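Side-chain contacts in LHC domain-containing protein (Marichromatium purpuratum 984, PDB 6ZXA), which binds bacteriochlorophyll a and okenone in a membrane antenna complex and probably passes the excitation energy on to reaction centres: residues K23-T26 / V27-P30; P36-G39 / I40-V43. All coordinates share one frame; numbering follows the deposited sequence.

Contact 1: K23-T26 / V27-P30; sequences KIWT and VINP. With QSE (all-trans okenone), chain B.
Ile24 and Ile28 meet through their longer branches, CG1 of Ile24 lying 3.6 Å from CD1 of Ile28. The two side chains cross at a slant. Ile24 sends CD1 to the all-trans okenone, 3.5 Å from ring carbon C1, because chi1 (-168°) sets CG1 opposite the backbone N. Its other branch, CG2, sits over one face of the Trp25 ring. CG2 of Ile28 approaches CZ3 of the same ring at 4.0 Å. Trp25 also touches a bacteriochlorophyll a, and its NE1 is hydrogen-bonded to a polar side chain of another protein's chain.

The okenone end group has two more neighbours. CB of Lys23 is 3.4 Å from methyl C40, and CG2 of Val27 is 3.6 Å from methyl C39.

The polar part is backbone. The carbonyl of Ile24 accepts two N-H groups. Ile28 N bonds to Ile24 O at 2.8 Å, almost straight (175°) and nearly in line with the carbonyl. Val27 N comes from above the carbonyl plane, 2.9 Å from Ile24 O. Together they close a turn that takes in the 3-10 segment 24-26 and ends at Ile28.

With an alanine at Ile28, CD1 and CG2 would be gone, and Ile24 CG1 and Trp25 CZ3 would probably lose their apolar partners there. The chemistry implies a turn fastened by one shared carbonyl, with apolar branches of Ile24, Val27 and Ile28 turned to okenones.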
loop_
_atom_site.group_PDB
_atom_site.type_symbol
_atom_site.label_atom_id
_atom_site.label_comp_id
_atom_site.label_asym_id
_atom_site.label_seq_id
_atom_site.Cartn_x
_atom_site.Cartn_y
_atom_site.Cartn_z
ATOM N N LYS A 23 0.893 -28.451 5.900
ATOM C CA LYS A 23 -0.552 -28.428 5.890
ATOM C C LYS A 23 -1.074 -27.010 5.816
ATOM O O LYS A 23 -2.216 -26.799 5.406
ATOM C CB LYS A 23 -1.060 -29.126 7.143
ATOM C CG LYS A 23 -2.107 -30.176 6.932
ATOM C CD LYS A 23 -2.272 -30.962 8.214
ATOM C CE LYS A 23 -3.204 -32.140 8.043
ATOM N NZ LYS A 23 -3.134 -33.045 9.216
ATOM N N ILE A 24 -0.245 -26.039 6.199
ATOM C CA ILE A 24 -0.561 -24.639 5.960
ATOM C C ILE A 24 -0.733 -24.385 4.469
ATOM O O ILE A 24 -1.543 -23.550 4.055
ATOM C CB ILE A 24 0.527 -23.738 6.577
ATOM C CG1 ILE A 24 0.059 -22.290 6.600
ATOM C CG2 ILE A 24 1.842 -23.855 5.823
ATOM C CD1 ILE A 24 -1.100 -22.056 7.479
ATOM N N TRP A 25 0.005 -25.118 3.637
ATOM C CA TRP A 25 -0.120 -24.957 2.199
ATOM C C TRP A 25 -1.395 -25.571 1.643
ATOM O O TRP A 25 -1.606 -25.507 0.433
ATOM C CB TRP A 25 1.105 -25.540 1.500
ATOM C CG TRP A 25 2.383 -25.078 2.101
ATOM C CD1 TRP A 25 3.326 -25.849 2.695
ATOM C CD2 TRP A 25 2.856 -23.729 2.189
ATOM N NE1 TRP A 25 4.357 -25.075 3.146
ATOM C CE2 TRP A 25 4.093 -23.766 2.850
ATOM C CE3 TRP A 25 2.351 -22.493 1.777
ATOM C CZ2 TRP A 25 4.839 -22.622 3.101
ATOM C CZ3 TRP A 25 3.089 -21.360 2.029
ATOM C CH2 TRP A 25 4.321 -21.431 2.683
ATOM N N THR A 26 -2.243 -26.159 2.478
ATOM C CA THR A 26 -3.589 -26.515 2.058
ATOM C C THR A 26 -4.567 -25.367 2.245
ATOM O O THR A 26 -5.705 -25.456 1.775
ATOM C CB THR A 26 -4.091 -27.749 2.816
ATOM O OG1 THR A 26 -4.094 -27.487 4.222
ATOM C CG2 THR A 26 -3.205 -28.935 2.535
ATOM N N VAL A 27 -4.146 -24.298 2.906
ATOM C CA VAL A 27 -4.916 -23.069 3.011
ATOM C C VAL A 27 -4.275 -21.947 2.208
ATOM O O VAL A 27 -4.944 -21.262 1.440
ATOM C CB VAL A 27 -5.095 -22.655 4.487
ATOM C CG1 VAL A 27 -5.924 -21.396 4.575
ATOM C CG2 VAL A 27 -5.743 -23.763 5.251
ATOM N N ILE A 28 -2.977 -21.755 2.370
ATOM C CA ILE A 28 -2.247 -20.712 1.668
ATOM C C ILE A 28 -1.764 -21.276 0.340
ATOM O O ILE A 28 -0.930 -22.182 0.311
ATOM C CB ILE A 28 -1.072 -20.198 2.511
ATOM C CG1 ILE A 28 -1.584 -19.600 3.817
ATOM C CG2 ILE A 28 -0.254 -19.186 1.735
ATOM C CD1 ILE A 28 -0.504 -19.222 4.774
ATOM N N ASN A 29 -2.298 -20.751 -0.759
ATOM C CA ASN A 29 -1.822 -21.117 -2.083
ATOM C C ASN A 29 -0.561 -20.318 -2.365
ATOM O O ASN A 29 -0.637 -19.090 -2.488
ATOM C CB ASN A 29 -2.882 -20.844 -3.140
ATOM C CG ASN A 29 -2.458 -21.276 -4.540
ATOM O OD1 ASN A 29 -1.294 -21.553 -4.802
ATOM N ND2 ASN A 29 -3.416 -21.323 -5.448
ATOM N N PRO A 30 0.600 -20.953 -2.477
ATOM C CA PRO A 30 1.835 -20.188 -2.680
ATOM C C PRO A 30 1.951 -19.547 -4.043
ATOM O O PRO A 30 2.828 -18.703 -4.231
ATOM C CB PRO A 30 2.926 -21.239 -2.472
ATOM C CG PRO A 30 2.278 -22.516 -2.789
ATOM C CD PRO A 30 0.865 -22.391 -2.332
HETATM C C10 QSE B . -3.453 -13.519 15.924
HETATM C C1 QSE B . -2.570 -23.156 10.428
HETATM C C11 QSE B . -4.357 -12.559 16.163
HETATM C C12 QSE B . -3.994 -11.368 16.819
HETATM C C13 QSE B . -4.767 -10.299 17.112
HETATM C C14 QSE B . -4.119 -9.140 17.689
HETATM C C15 QSE B . -4.612 -7.928 17.924
HETATM C C16 QSE B . -3.763 -6.944 18.487
HETATM C C17 QSE B . -4.048 -5.658 18.792
HETATM C C18 QSE B . -2.968 -4.814 19.259
HETATM C C19 QSE B . -2.994 -3.511 19.501
HETATM C C2 QSE B . -2.241 -21.818 10.933
HETATM C C20 QSE B . -1.842 -2.819 19.944
HETATM C C21 QSE B . -1.733 -1.543 20.201
HETATM C C22 QSE B . -0.423 -0.986 20.637
HETATM C C23 QSE B . -0.340 0.497 20.874
HETATM C C24 QSE B . 1.063 1.094 20.975
HETATM C C25 QSE B . -0.754 -19.858 12.366
HETATM C C26 QSE B . -1.397 -15.656 15.358
HETATM C C27 QSE B . -6.235 -10.223 16.805
HETATM C C28 QSE B . -5.406 -5.044 18.612
HETATM C C29 QSE B . -2.862 -0.574 20.059
HETATM C C3 QSE B . -2.905 -21.025 11.763
HETATM C C30 QSE B . 1.796 1.285 19.646
HETATM C C31 QSE B . 3.160 1.905 19.848
HETATM C C32 QSE B . 0.976 2.098 18.662
HETATM C C34 QSE B . -1.609 -24.168 10.519
HETATM C C35 QSE B . -1.847 -25.416 9.985
HETATM C C36 QSE B . -3.047 -25.713 9.354
HETATM C C37 QSE B . -4.029 -24.719 9.250
HETATM C C38 QSE B . -3.803 -23.441 9.783
HETATM C C39 QSE B . -5.330 -25.042 8.562
HETATM C C4 QSE B . -2.254 -19.905 12.404
HETATM C C40 QSE B . -3.288 -27.095 8.813
HETATM C C41 QSE B . -4.866 -22.385 9.648
HETATM C C43 QSE B . 1.697 -0.419 17.897
HETATM C C5 QSE B . -2.999 -18.951 13.004
HETATM C C6 QSE B . -2.525 -17.815 13.703
HETATM C C7 QSE B . -3.301 -16.887 14.252
HETATM C C8 QSE B . -2.848 -15.721 14.977
HETATM C C9 QSE B . -3.724 -14.732 15.259
HETATM O O33 QSE B . 0.539 -1.712 20.809
HETATM O O42 QSE B . 2.005 -0.038 19.230
#

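Contact 2: P36-G39 / I40-V43; sequences PFFG and ILFV. With QSE (all-trans okenone), chain T.
Leu41 lays its CD1 methyl against the ring of Phe37, 3.6 Å from CE2. The residues are one helical turn apart, and their side chains cross at an angle. The same methyl has Phe38 as a second, looser neighbour, with CD1 of Leu41 4.2 Å from CD1 of Phe38.

All three side chains reach the all-trans okenone. CD1 of Leu41 is 3.5 Å from polyene carbon C10, and its CD2 methyl lies beside C12. The Phe37 ring meets the polyene with its edge, CZ being 3.6 Å from C11. Phe38 also uses its edge, with CZ 3.7 Å from C6. The two rings therefore follow the polyene at successive places, with Leu41 touching it alongside Phe37. Different first torsions help to send the rings to these separate points: CG is anti to the backbone N in Phe37 (chi1 179°), which goes to C11, and anti to the carbonyl carbon in Phe38 (chi1 -78°), which goes to C6.

Phe42 turns from this group. Phe38 O lies at the edge of its ring, near the ring plane, 3.1 Å from CD2 of Phe42. Phe38 O accepts its hydrogen bond from Phe42 N, at 2.9 Å. This is one of four successive i to i+4 backbone bonds, with donors from Ile40 to Val43. Gly39 provides the last acceptor.

Residues 36-43 belong to helix 35-54, within the predicted transmembrane span. Phe38, Leu41 and Phe42 also touch bacteriochlorophyll a, and Phe37 touches 9-cis-okenone. Ile40 packs on Phe42 of a second subunit. Phe42 packs on Ile40 of a third, so this level of the helix is held between the corresponding helices of two neighbouring copies.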
loop_
_atom_site.group_PDB
_atom_site.type_symbol
_atom_site.label_atom_id
_atom_site.label_comp_id
_atom_site.label_asym_id
_atom_site.label_seq_id
_atom_site.Cartn_x
_atom_site.Cartn_y
_atom_site.Cartn_z
ATOM N N PRO A 36 3.951 -11.784 -2.126
ATOM C CA PRO A 36 3.595 -10.888 -1.016
ATOM C C PRO A 36 4.323 -11.201 0.280
ATOM O O PRO A 36 4.735 -10.274 0.990
ATOM C CB PRO A 36 2.084 -11.096 -0.888
ATOM C CG PRO A 36 1.663 -11.446 -2.230
ATOM C CD PRO A 36 2.741 -12.289 -2.798
ATOM N N PHE A 37 4.507 -12.478 0.613
ATOM C CA PHE A 37 5.258 -12.795 1.822
ATOM C C PHE A 37 6.718 -12.390 1.683
ATOM O O PHE A 37 7.336 -11.938 2.651
ATOM C CB PHE A 37 5.157 -14.278 2.168
ATOM C CG PHE A 37 5.934 -14.645 3.392
ATOM C CD1 PHE A 37 5.484 -14.277 4.645
ATOM C CD2 PHE A 37 7.142 -15.302 3.291
ATOM C CE1 PHE A 37 6.208 -14.585 5.767
ATOM C CE2 PHE A 37 7.866 -15.613 4.414
ATOM C CZ PHE A 37 7.402 -15.256 5.651
ATOM N N PHE A 38 7.289 -12.547 0.491
ATOM C CA PHE A 38 8.646 -12.068 0.274
ATOM C C PHE A 38 8.719 -10.552 0.387
ATOM O O PHE A 38 9.729 -10.018 0.843
ATOM C CB PHE A 38 9.166 -12.535 -1.085
ATOM C CG PHE A 38 9.615 -13.969 -1.105
ATOM C CD1 PHE A 38 9.575 -14.740 0.042
ATOM C CD2 PHE A 38 10.068 -14.549 -2.274
ATOM C CE1 PHE A 38 9.981 -16.054 0.024
ATOM C CE2 PHE A 38 10.475 -15.867 -2.295
ATOM C CZ PHE A 38 10.431 -16.618 -1.143
ATOM N N GLY A 39 7.659 -9.846 -0.008
ATOM C CA GLY A 39 7.621 -8.408 0.206
ATOM C C GLY A 39 7.591 -8.048 1.678
ATOM O O GLY A 39 8.230 -7.090 2.113
ATOM N N ILE A 40 6.843 -8.821 2.465
ATOM C CA ILE A 40 6.880 -8.661 3.917
ATOM C C ILE A 40 8.295 -8.866 4.442
ATOM O O ILE A 40 8.778 -8.105 5.289
ATOM C CB ILE A 40 5.887 -9.628 4.585
ATOM C CG1 ILE A 40 4.453 -9.187 4.313
ATOM C CG2 ILE A 40 6.161 -9.741 6.078
ATOM C CD1 ILE A 40 3.429 -10.214 4.676
ATOM N N LEU A 41 8.975 -9.905 3.955
ATOM C CA LEU A 41 10.343 -10.164 4.389
ATOM C C LEU A 41 11.275 -9.027 3.990
ATOM O O LEU A 41 12.182 -8.671 4.743
ATOM C CB LEU A 41 10.838 -11.491 3.821
ATOM C CG LEU A 41 10.349 -12.770 4.502
ATOM C CD1 LEU A 41 11.072 -13.981 3.941
ATOM C CD2 LEU A 41 10.520 -12.698 6.006
ATOM N N PHE A 42 11.057 -8.440 2.813
ATOM C CA PHE A 42 11.833 -7.282 2.384
ATOM C C PHE A 42 11.604 -6.085 3.301
ATOM O O PHE A 42 12.548 -5.357 3.625
ATOM C CB PHE A 42 11.477 -6.915 0.944
ATOM C CG PHE A 42 12.377 -7.524 -0.088
ATOM C CD1 PHE A 42 13.538 -6.887 -0.474
ATOM C CD2 PHE A 42 12.046 -8.715 -0.700
ATOM C CE1 PHE A 42 14.362 -7.439 -1.429
ATOM C CE2 PHE A 42 12.868 -9.272 -1.653
ATOM C CZ PHE A 42 14.025 -8.633 -2.018
ATOM N N VAL A 43 10.358 -5.855 3.714
ATOM C CA VAL A 43 10.077 -4.761 4.640
ATOM C C VAL A 43 10.771 -5.001 5.973
ATOM O O VAL A 43 11.360 -4.083 6.556
ATOM C CB VAL A 43 8.559 -4.573 4.825
ATOM C CG1 VAL A 43 8.286 -3.511 5.874
ATOM C CG2 VAL A 43 7.907 -4.198 3.520
HETATM C C10 QSE T . 11.203 -17.120 5.486
HETATM C C1 QSE T . 11.293 -22.428 -4.296
HETATM C C11 QSE T . 10.407 -16.956 6.552
HETATM C C12 QSE T . 10.727 -16.029 7.560
HETATM C C13 QSE T . 10.027 -15.722 8.675
HETATM C C14 QSE T . 10.518 -14.637 9.498
HETATM C C15 QSE T . 9.946 -14.046 10.543
HETATM C C16 QSE T . 10.626 -12.979 11.179
HETATM C C17 QSE T . 10.229 -12.236 12.237
HETATM C C18 QSE T . 11.059 -11.121 12.635
HETATM C C19 QSE T . 10.808 -10.200 13.555
HETATM C C2 QSE T . 11.452 -21.362 -3.301
HETATM C C20 QSE T . 11.721 -9.153 13.822
HETATM C C21 QSE T . 11.586 -8.182 14.686
HETATM C C22 QSE T . 12.650 -7.150 14.812
HETATM C C23 QSE T . 12.423 -6.028 15.787
HETATM C C24 QSE T . 13.338 -4.812 15.654
HETATM C C25 QSE T . 12.849 -19.442 -1.727
HETATM C C26 QSE T . 12.987 -17.451 3.074
HETATM C C27 QSE T . 8.742 -16.394 9.064
HETATM C C28 QSE T . 8.943 -12.469 12.977
HETATM C C29 QSE T . 10.388 -8.023 15.566
HETATM C C3 QSE T . 11.243 -21.368 -1.991
HETATM C C30 QSE T . 13.001 -3.857 14.508
HETATM C C31 QSE T . 13.943 -2.674 14.476
HETATM C C32 QSE T . 11.558 -3.393 14.565
HETATM C C34 QSE T . 12.348 -22.699 -5.171
HETATM C C35 QSE T . 12.212 -23.637 -6.172
HETATM C C36 QSE T . 11.031 -24.349 -6.335
HETATM C C37 QSE T . 9.959 -24.100 -5.472
HETATM C C38 QSE T . 10.077 -23.145 -4.450
HETATM C C39 QSE T . 8.676 -24.872 -5.650
HETATM C C4 QSE T . 11.786 -20.330 -1.145
HETATM C C40 QSE T . 10.927 -25.391 -7.414
HETATM C C41 QSE T . 8.905 -22.884 -3.542
HETATM C C43 QSE T . 12.353 -4.704 12.309
HETATM C C5 QSE T . 11.330 -20.189 0.118
HETATM C C6 QSE T . 11.775 -19.256 1.086
HETATM C C7 QSE T . 11.272 -19.137 2.309
HETATM C C8 QSE T . 11.708 -18.200 3.319
HETATM C C9 QSE T . 10.951 -18.011 4.423
HETATM O O33 QSE T . 13.674 -7.224 14.156
HETATM O O42 QSE T . 13.286 -4.637 13.378
#

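Overall arrangement
From the N terminus, the chain first forms contact 1, in the loop before helix 35-54. There it closes a tight turn. Contact 2 follows in series, within the first half of that helix, and closes only helical turns. The two neither nest nor cross. Their centres are 17 Å apart, and their nearest atoms, about 7 Å apart, do not touch. Contact 1 borders the ring end group of one all-trans okenone, contact 2 the polyene of another. Both also touch 9-cis-okenone, bacteriochlorophyll a and the second subunit. They thus tie the loop and the transmembrane helix separately into the pigments and neighbouring copies of the antenna.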